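Local coordinates for protein L-rhamnose mutarotase (Formosa agariphila, PDB 6HHN) that catalyses the anomeric conversion of alpha-L-rhamnose to beta-L-rhamnose during breakdown of the algal polysaccharide ulvan, working as a homodimer, at residues Y52-D57 and L63-K68; K41-D46 and N81-K86; K26-E31 and A92-V97. All coordinates share one frame; numbering follows the deposited sequence.

Contact 1 is a largely buried beta hairpin with one face at the dimer interface, contact 3 a buried helix-to-loop packing beside it, and contact 2 a small surface meeting of two helices. Contacts 1 and 3 share a wall: Ile54 and Leu63 on the hairpin pack against Tyr29, and Leu63 also reaches Met95. Contact 2 touches the hairpin through Leu44 and Tyr52 but stays apart from contact 3. The chemistry follows the place: four backbone hydrogen bonds hold the strands of contact 1, whereas contact 2 is a leucine set against a helix N-cap, and contact 3 is carried by an isoleucine methyl and a methionine sulfur.

Contact 1: Y52-D57 and L63-K68; sequences YSIFID and LFAFQK
Strand 52-57 and segment 63-68 of strand 62-69 form a largely buried antiparallel beta hairpin, one face of it at the dimer interface; the short axes lie 4.6 Å apart and 161° from parallel. Two hydrogen-bonded pairs hold it. Ser53 N gives to Phe66 O at 2.8 Å and Phe66 N returns a nearly straight bond to Ser53 O; Phe55 and Phe64 exchange the same two bonds, with Phe55 N to Phe64 O at 2.8 Å. Ile54-Ala65, a non-hydrogen-bonded pair, lies between them, and Ile56-Leu63, another, follows on the turn side.

At the open end, Tyr52 and Gln67 run side by side. With CG anti to the backbone N (chi1 -175°), the Tyr52 ring lies along Gln67, whose OE1 sits over the centre of one ring face, 3.4 Å above its plane. Ring and amide planes are nearly perpendicular, so the amide stands on the ring instead of stacking on it. Ala65 CB comes to the edge of the same ring.

The side chains of Ile54, Ile56, Leu63 and Ala65 form an apolar patch on one face. Leu63 fits between the two isoleucines: its CB meets Ile54 CG2 at 4.0 Å and its CD2 meets Ile56 CG1 at 3.9 Å. Tyr29 of helix 26-34 packs on Ile54 and Leu63. The other face carries Ser53, Phe55, Phe64 and Phe66 to the dimer interface, where Phe66 stacks on Phe66 of the second subunit and Ser53 OG is hydrogen-bonded to Glu110 of that subunit.

Strand 52-57 also pairs antiparallel with a strand of the second subunit, continuing the sheet across the interface. This is the architecture of a dimeric alpha/beta barrel, with Tyr52 probably among the residues that bind the rhamnose.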
# COMPACT_ATOMS: atom_id res chain seq x y z
N TYR A 52 4.48 1.33 -10.01
CA TYR A 52 3.26 0.57 -9.69
C TYR A 52 3.67 -0.72 -9.01
O TYR A 52 4.27 -1.60 -9.64
CB TYR A 52 2.55 0.28 -11.01
CG TYR A 52 1.20 -0.39 -10.94
CD1 TYR A 52 0.56 -0.69 -9.74
CD2 TYR A 52 0.55 -0.73 -12.12
CE1 TYR A 52 -0.68 -1.30 -9.74
CE2 TYR A 52 -0.66 -1.33 -12.12
CZ TYR A 52 -1.29 -1.63 -10.93
OH TYR A 52 -2.54 -2.24 -10.95
N SER A 53 3.33 -0.85 -7.73
CA SER A 53 3.59 -2.03 -6.94
C SER A 53 2.27 -2.63 -6.48
O SER A 53 1.32 -1.90 -6.17
CB SER A 53 4.36 -1.70 -5.65
OG SER A 53 5.74 -1.44 -5.91
N ILE A 54 2.21 -3.96 -6.42
CA ILE A 54 1.11 -4.66 -5.78
C ILE A 54 1.70 -5.61 -4.74
O ILE A 54 2.65 -6.34 -5.05
CB ILE A 54 0.23 -5.41 -6.79
CG1 ILE A 54 -0.30 -4.46 -7.85
CG2 ILE A 54 -0.93 -6.11 -6.03
CD1 ILE A 54 -0.99 -5.14 -9.02
N PHE A 55 1.18 -5.54 -3.51
CA PHE A 55 1.61 -6.36 -2.38
C PHE A 55 0.45 -7.24 -1.93
O PHE A 55 -0.72 -6.89 -2.10
CB PHE A 55 2.01 -5.45 -1.20
CG PHE A 55 3.07 -4.42 -1.53
CD1 PHE A 55 2.71 -3.18 -2.02
CD2 PHE A 55 4.40 -4.70 -1.34
CE1 PHE A 55 3.66 -2.23 -2.32
CE2 PHE A 55 5.38 -3.75 -1.65
CZ PHE A 55 5.00 -2.51 -2.14
N ILE A 56 0.78 -8.40 -1.36
CA ILE A 56 -0.24 -9.34 -0.92
C ILE A 56 -0.17 -9.55 0.59
O ILE A 56 0.92 -9.59 1.19
CB ILE A 56 -0.13 -10.68 -1.69
CG1 ILE A 56 -1.38 -11.53 -1.47
CG2 ILE A 56 1.15 -11.43 -1.29
CD1 ILE A 56 -1.40 -12.79 -2.32
N ASP A 57 -1.36 -9.65 1.20
CA ASP A 57 -1.60 -10.25 2.53
C ASP A 57 -2.26 -11.59 2.18
O ASP A 57 -3.48 -11.68 1.95
CB ASP A 57 -2.55 -9.40 3.32
CG ASP A 57 -2.76 -9.89 4.73
OD1 ASP A 57 -2.54 -11.09 5.01
OD2 ASP A 57 -3.20 -9.04 5.54
N LEU A 63 -5.00 -7.77 -1.79
CA LEU A 63 -3.95 -7.10 -2.54
C LEU A 63 -4.00 -5.61 -2.25
O LEU A 63 -5.08 -5.01 -2.26
CB LEU A 63 -4.16 -7.33 -4.04
CG LEU A 63 -4.14 -8.78 -4.49
CD1 LEU A 63 -4.73 -8.95 -5.90
CD2 LEU A 63 -2.70 -9.33 -4.45
N PHE A 64 -2.85 -5.03 -1.97
CA PHE A 64 -2.71 -3.60 -1.76
C PHE A 64 -1.83 -3.05 -2.87
O PHE A 64 -0.67 -3.45 -3.01
CB PHE A 64 -2.10 -3.33 -0.38
CG PHE A 64 -3.00 -3.73 0.77
CD1 PHE A 64 -3.93 -2.83 1.28
CD2 PHE A 64 -2.90 -4.98 1.38
CE1 PHE A 64 -4.74 -3.17 2.35
CE2 PHE A 64 -3.71 -5.32 2.47
CZ PHE A 64 -4.64 -4.42 2.94
N ALA A 65 -2.39 -2.15 -3.67
CA ALA A 65 -1.71 -1.55 -4.81
C ALA A 65 -1.34 -0.11 -4.50
O ALA A 65 -2.13 0.64 -3.89
CB ALA A 65 -2.63 -1.57 -6.04
N PHE A 66 -0.14 0.28 -4.94
CA PHE A 66 0.36 1.64 -4.87
C PHE A 66 0.88 2.02 -6.25
O PHE A 66 1.57 1.22 -6.88
CB PHE A 66 1.51 1.71 -3.85
CG PHE A 66 2.25 3.03 -3.86
CD1 PHE A 66 3.33 3.24 -4.71
CD2 PHE A 66 1.84 4.05 -3.03
CE1 PHE A 66 3.98 4.46 -4.73
CE2 PHE A 66 2.52 5.27 -3.04
CZ PHE A 66 3.58 5.47 -3.89
N GLN A 67 0.57 3.23 -6.71
CA GLN A 67 1.16 3.71 -7.95
C GLN A 67 1.24 5.22 -7.92
O GLN A 67 0.57 5.90 -7.13
CB GLN A 67 0.39 3.23 -9.19
CG GLN A 67 -1.02 3.70 -9.22
CD GLN A 67 -1.87 3.13 -10.36
OE1 GLN A 67 -1.67 2.01 -10.86
NE2 GLN A 67 -2.84 3.89 -10.75
N LYS A 68 2.10 5.75 -8.79
CA LYS A 68 2.16 7.17 -9.06
C LYS A 68 1.54 7.43 -10.42
O LYS A 68 1.73 6.65 -11.35
CB LYS A 68 3.60 7.67 -9.09
CG LYS A 68 4.30 7.59 -7.76
CD LYS A 68 5.68 8.19 -7.90
CE LYS A 68 6.49 7.93 -6.67
NZ LYS A 68 7.88 8.50 -6.78

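Contact 2: K41-D46 and N81-K86; sequences KQLLKD and NEIVKK
Leu43 of helix 38-46 meets Asn81 and Ile83 at the start of helix 82-91, and the contact is small, burying 148 Å² in all. The apolar part is one methyl: Leu43 CD1 lies 3.7 Å from Ile83 CB and equally near Ile83 CD1, so it rests alongside the isoleucine and touches more than its tip. Leu43 CG is anti to the carbonyl carbon (chi1 -81°), carrying its methyls toward the N-terminal end of helix 82-91, CD1 to Ile83 and Asn81, CD2 to Asn81 alone.

The polar part belongs to Asn81, whose side chain approaches Leu43 from the opposite direction. Leu43 CD1 is 3.2 Å from Asn81 OD1, a close methyl-to-oxygen approach, while Asn81 ND2 lies 3.7 Å from each of the two leucine methyls. The hydrocarbon thus lies against the amide without bonding to it.

What fixes the amide is its own helix. Asn81 OD1 accepts from Val84 N at 3.1 Å, in the carbonyl plane and on a lone pair, and weakly from Ile83 N. Two backbone N-H groups therefore share one oxygen, which sets the rotation of the amide and places it against Leu43.

Within helix 38-46, Gln42 NE2 gives a bond of 2.7 Å to Asp46 OD1, meeting it from above the carboxylate plane. This bridge spans one helical turn. Ile83 also packs on Trp37, just before helix 38-46, and on Glu39 within it, and Val84 on Leu40.

The feature to recognise is an asparagine N-cap opening helix 82-91, with a leucine from the preceding helix of the fold laid against the capping group.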
# COMPACT_ATOMS: atom_id res chain seq x y z
N LYS A 41 1.97 -2.91 -20.16
CA LYS A 41 2.97 -2.07 -19.50
C LYS A 41 3.12 -0.75 -20.24
O LYS A 41 3.11 0.33 -19.63
CB LYS A 41 4.32 -2.80 -19.44
CG LYS A 41 4.34 -4.01 -18.52
CD LYS A 41 5.75 -4.60 -18.44
CE LYS A 41 5.75 -6.03 -17.93
NZ LYS A 41 7.14 -6.57 -17.80
N GLN A 42 3.22 -0.80 -21.58
CA GLN A 42 3.36 0.43 -22.34
C GLN A 42 2.12 1.31 -22.22
O GLN A 42 2.24 2.52 -22.10
CB GLN A 42 3.67 0.13 -23.81
CG GLN A 42 4.06 1.37 -24.57
CD GLN A 42 5.27 2.03 -23.97
OE1 GLN A 42 6.31 1.40 -23.78
NE2 GLN A 42 5.14 3.31 -23.64
N LEU A 43 0.91 0.72 -22.26
CA LEU A 43 -0.28 1.55 -22.11
C LEU A 43 -0.29 2.25 -20.76
O LEU A 43 -0.68 3.42 -20.66
CB LEU A 43 -1.54 0.71 -22.22
CG LEU A 43 -2.00 0.39 -23.63
CD1 LEU A 43 -3.07 -0.70 -23.60
CD2 LEU A 43 -2.53 1.66 -24.29
N LEU A 44 0.08 1.53 -19.69
CA LEU A 44 0.11 2.15 -18.37
C LEU A 44 1.09 3.31 -18.36
O LEU A 44 0.77 4.40 -17.88
CB LEU A 44 0.46 1.08 -17.34
CG LEU A 44 -0.65 0.05 -17.06
CD1 LEU A 44 -0.08 -1.09 -16.24
CD2 LEU A 44 -1.79 0.71 -16.35
N LYS A 45 2.30 3.09 -18.90
CA LYS A 45 3.28 4.17 -18.97
C LYS A 45 2.77 5.34 -19.80
O LYS A 45 2.91 6.50 -19.40
CB LYS A 45 4.60 3.62 -19.51
CG LYS A 45 5.29 2.64 -18.57
CD LYS A 45 6.66 2.27 -19.09
CE LYS A 45 7.23 1.05 -18.38
NZ LYS A 45 8.33 0.43 -19.17
N ASP A 46 2.15 5.05 -20.95
CA ASP A 46 1.63 6.11 -21.81
C ASP A 46 0.56 6.93 -21.10
O ASP A 46 0.34 8.09 -21.44
CB ASP A 46 1.01 5.53 -23.08
CG ASP A 46 2.05 4.98 -24.05
OD1 ASP A 46 3.25 5.26 -23.87
OD2 ASP A 46 1.64 4.28 -25.01
N ASN A 81 -10.15 0.76 -22.68
CA ASN A 81 -9.14 0.30 -23.61
C ASN A 81 -9.26 -1.20 -23.83
O ASN A 81 -9.42 -1.97 -22.87
CB ASN A 81 -7.76 0.64 -23.05
CG ASN A 81 -6.65 0.10 -23.91
OD1 ASN A 81 -6.28 -1.07 -23.77
ND2 ASN A 81 -6.11 0.94 -24.80
N GLU A 82 -9.16 -1.62 -25.10
CA GLU A 82 -9.39 -3.02 -25.46
C GLU A 82 -8.38 -3.96 -24.80
O GLU A 82 -8.73 -5.09 -24.43
CB GLU A 82 -9.36 -3.15 -26.98
CG GLU A 82 -9.45 -4.57 -27.52
CD GLU A 82 -9.40 -4.64 -29.04
OE1 GLU A 82 -10.06 -5.54 -29.62
OE2 GLU A 82 -8.69 -3.81 -29.67
N ILE A 83 -7.13 -3.53 -24.67
CA ILE A 83 -6.12 -4.39 -24.09
C ILE A 83 -6.35 -4.55 -22.59
O ILE A 83 -6.16 -5.65 -22.03
CB ILE A 83 -4.71 -3.87 -24.40
CG1 ILE A 83 -4.47 -3.87 -25.93
CG2 ILE A 83 -3.67 -4.72 -23.74
CD1 ILE A 83 -3.23 -3.12 -26.42
N VAL A 84 -6.72 -3.47 -21.90
CA VAL A 84 -7.05 -3.56 -20.48
C VAL A 84 -8.20 -4.53 -20.28
O VAL A 84 -8.17 -5.37 -19.37
CB VAL A 84 -7.36 -2.16 -19.92
CG1 VAL A 84 -7.94 -2.26 -18.52
CG2 VAL A 84 -6.11 -1.29 -19.95
N LYS A 85 -9.23 -4.43 -21.11
CA LYS A 85 -10.38 -5.32 -20.96
C LYS A 85 -9.98 -6.77 -21.21
O LYS A 85 -10.47 -7.68 -20.53
CB LYS A 85 -11.51 -4.89 -21.89
CG LYS A 85 -12.14 -3.56 -21.49
CD LYS A 85 -13.35 -3.23 -22.37
CE LYS A 85 -13.01 -2.26 -23.46
NZ LYS A 85 -14.19 -1.99 -24.32
N LYS A 86 -9.08 -7.00 -22.18
CA LYS A 86 -8.57 -8.35 -22.39
C LYS A 86 -7.80 -8.86 -21.19
O LYS A 86 -7.88 -10.04 -20.84
CB LYS A 86 -7.71 -8.40 -23.66
CG LYS A 86 -8.49 -8.40 -24.94
CD LYS A 86 -7.57 -8.15 -26.11
CE LYS A 86 -8.31 -8.21 -27.43
NZ LYS A 86 -8.75 -9.59 -27.74

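Contact 3: K26-E31 and A92-V97; sequences KQAYKE and ADIMQV
Helix 26-34 carries Tyr29, a probable substrate-binding residue, and its flank here is packed by the loop that follows helix 82-91. Two side chains of that loop do the work, Ile94 and Met95.

Ile94 leaves the loop toward the helix, and its CD1 methyl settles on the backbone between Ala28 and Tyr29. It lies 3.9 Å from Ala28 CB and 3.7 Å from Tyr29 N, with Tyr29 CB a little farther at 4.2 Å. Ile94 CG1 sits between the backbone N and the carbonyl carbon (chi1 66°), and from there the side chain runs extended to the helix.

Met95 takes the ring. Bent at both chi2 and chi3, its chain turns the thioether toward Tyr29, bringing SD to 3.4 Å from Tyr29 CE1 and 3.6 Å from Tyr29 CD1. The sulfur lies 4.5 Å from the ring centroid and 69° off the ring normal, an oblique Met-aromatic contact, and the two side chains cross at a slant. Met95 CE touches the same ring carbon, Tyr29 CE1, at 4.1 Å. Met95 has two modelled conformers, and this geometry, that of one, may not hold in the other.

The Tyr29 ring stacks with His33, the probable proton donor, and Tyr29 packs on Val111 of the second subunit; Asp93, next to Ile94, forms a salt bridge with Arg32 on the same helix.

Dispersion and the polarisable sulfur supply the attraction between these two segments. Across this contact Tyr29 is restrained by shape, not by directed bonds: Ile94 packs against its backbone root, and Met95 meets its ring, which probably binds substrate.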
# COMPACT_ATOMS: atom_id res chain seq x y z
N LYS A 26 -2.40 -17.22 -5.10
CA LYS A 26 -1.22 -16.36 -5.10
C LYS A 26 -0.26 -16.76 -6.21
O LYS A 26 0.28 -15.90 -6.92
CB LYS A 26 -0.51 -16.42 -3.74
CG LYS A 26 0.78 -15.59 -3.69
CD LYS A 26 1.49 -15.75 -2.35
CE LYS A 26 2.89 -15.17 -2.39
NZ LYS A 26 3.66 -15.57 -1.17
N GLN A 27 -0.01 -18.07 -6.38
CA GLN A 27 0.99 -18.51 -7.34
C GLN A 27 0.58 -18.10 -8.76
O GLN A 27 1.40 -17.57 -9.53
CB GLN A 27 1.19 -20.02 -7.26
CG GLN A 27 2.52 -20.48 -7.83
CD GLN A 27 3.71 -19.86 -7.11
OE1 GLN A 27 3.69 -19.69 -5.88
NE2 GLN A 27 4.74 -19.50 -7.87
N ALA A 28 -0.68 -18.36 -9.11
CA ALA A 28 -1.15 -18.01 -10.45
C ALA A 28 -1.08 -16.51 -10.67
O ALA A 28 -0.67 -16.05 -11.75
CB ALA A 28 -2.59 -18.51 -10.62
N TYR A 29 -1.48 -15.73 -9.66
CA TYR A 29 -1.44 -14.28 -9.77
C TYR A 29 -0.02 -13.80 -10.03
O TYR A 29 0.23 -12.99 -10.93
CB TYR A 29 -2.01 -13.67 -8.48
CG TYR A 29 -2.13 -12.17 -8.54
CD1 TYR A 29 -3.25 -11.57 -9.07
CD2 TYR A 29 -1.11 -11.35 -8.09
CE1 TYR A 29 -3.36 -10.21 -9.17
CE2 TYR A 29 -1.21 -9.99 -8.17
CZ TYR A 29 -2.34 -9.42 -8.70
OH TYR A 29 -2.45 -8.05 -8.77
N LYS A 30 0.93 -14.32 -9.25
CA LYS A 30 2.31 -13.88 -9.38
C LYS A 30 2.89 -14.28 -10.73
O LYS A 30 3.57 -13.48 -11.39
CB LYS A 30 3.15 -14.45 -8.24
CG LYS A 30 4.61 -14.03 -8.31
CD LYS A 30 5.23 -13.93 -6.92
CE LYS A 30 6.72 -13.60 -6.98
NZ LYS A 30 7.26 -13.61 -8.38
N GLU A 31 2.64 -15.52 -11.17
CA GLU A 31 3.18 -15.97 -12.45
C GLU A 31 2.62 -15.15 -13.61
O GLU A 31 3.36 -14.77 -14.53
CB GLU A 31 2.88 -17.45 -12.64
CG GLU A 31 3.56 -18.33 -11.61
CD GLU A 31 3.11 -19.77 -11.66
OE1 GLU A 31 2.22 -20.09 -12.49
OE2 GLU A 31 3.64 -20.59 -10.87
N ALA A 92 -9.84 -13.09 -14.77
CA ALA A 92 -11.10 -13.05 -14.05
C ALA A 92 -11.37 -14.32 -13.24
O ALA A 92 -12.19 -14.27 -12.32
CB ALA A 92 -12.25 -12.83 -15.03
N ASP A 93 -10.69 -15.42 -13.54
CA ASP A 93 -10.92 -16.67 -12.82
C ASP A 93 -10.27 -16.68 -11.45
O ASP A 93 -10.69 -17.48 -10.60
CB ASP A 93 -10.38 -17.86 -13.63
CG ASP A 93 -8.89 -17.70 -14.05
OD1 ASP A 93 -8.39 -16.57 -14.22
OD2 ASP A 93 -8.22 -18.74 -14.23
N ILE A 94 -9.27 -15.84 -11.20
CA ILE A 94 -8.55 -15.89 -9.93
C ILE A 94 -8.72 -14.64 -9.10
O ILE A 94 -8.22 -14.60 -7.97
CB ILE A 94 -7.06 -16.23 -10.12
CG1 ILE A 94 -6.34 -15.11 -10.86
CG2 ILE A 94 -6.95 -17.58 -10.86
CD1 ILE A 94 -4.87 -15.41 -11.08
N MET A 95 -9.39 -13.61 -9.61
CA MET A 95 -9.64 -12.36 -8.90
C MET A 95 -11.13 -12.24 -8.58
O MET A 95 -11.97 -12.81 -9.27
CB MET A 95 -9.27 -11.14 -9.77
CG MET A 95 -7.84 -11.08 -10.25
SD MET A 95 -6.73 -10.53 -8.95
CE MET A 95 -7.23 -8.81 -8.77
N GLN A 96 -11.44 -11.49 -7.52
CA GLN A 96 -12.80 -11.06 -7.27
C GLN A 96 -13.14 -9.93 -8.24
O GLN A 96 -12.50 -8.88 -8.22
CB GLN A 96 -12.95 -10.60 -5.83
CG GLN A 96 -14.37 -10.42 -5.42
CD GLN A 96 -14.50 -10.06 -3.95
OE1 GLN A 96 -14.42 -10.91 -3.07
NE2 GLN A 96 -14.66 -8.79 -3.68
N VAL A 97 -14.10 -10.18 -9.12
CA VAL A 97 -14.36 -9.27 -10.22
C VAL A 97 -15.84 -8.94 -10.33
O VAL A 97 -16.71 -9.65 -9.84
CB VAL A 97 -13.88 -9.83 -11.58
CG1 VAL A 97 -12.40 -10.11 -11.56
CG2 VAL A 97 -14.65 -11.08 -11.97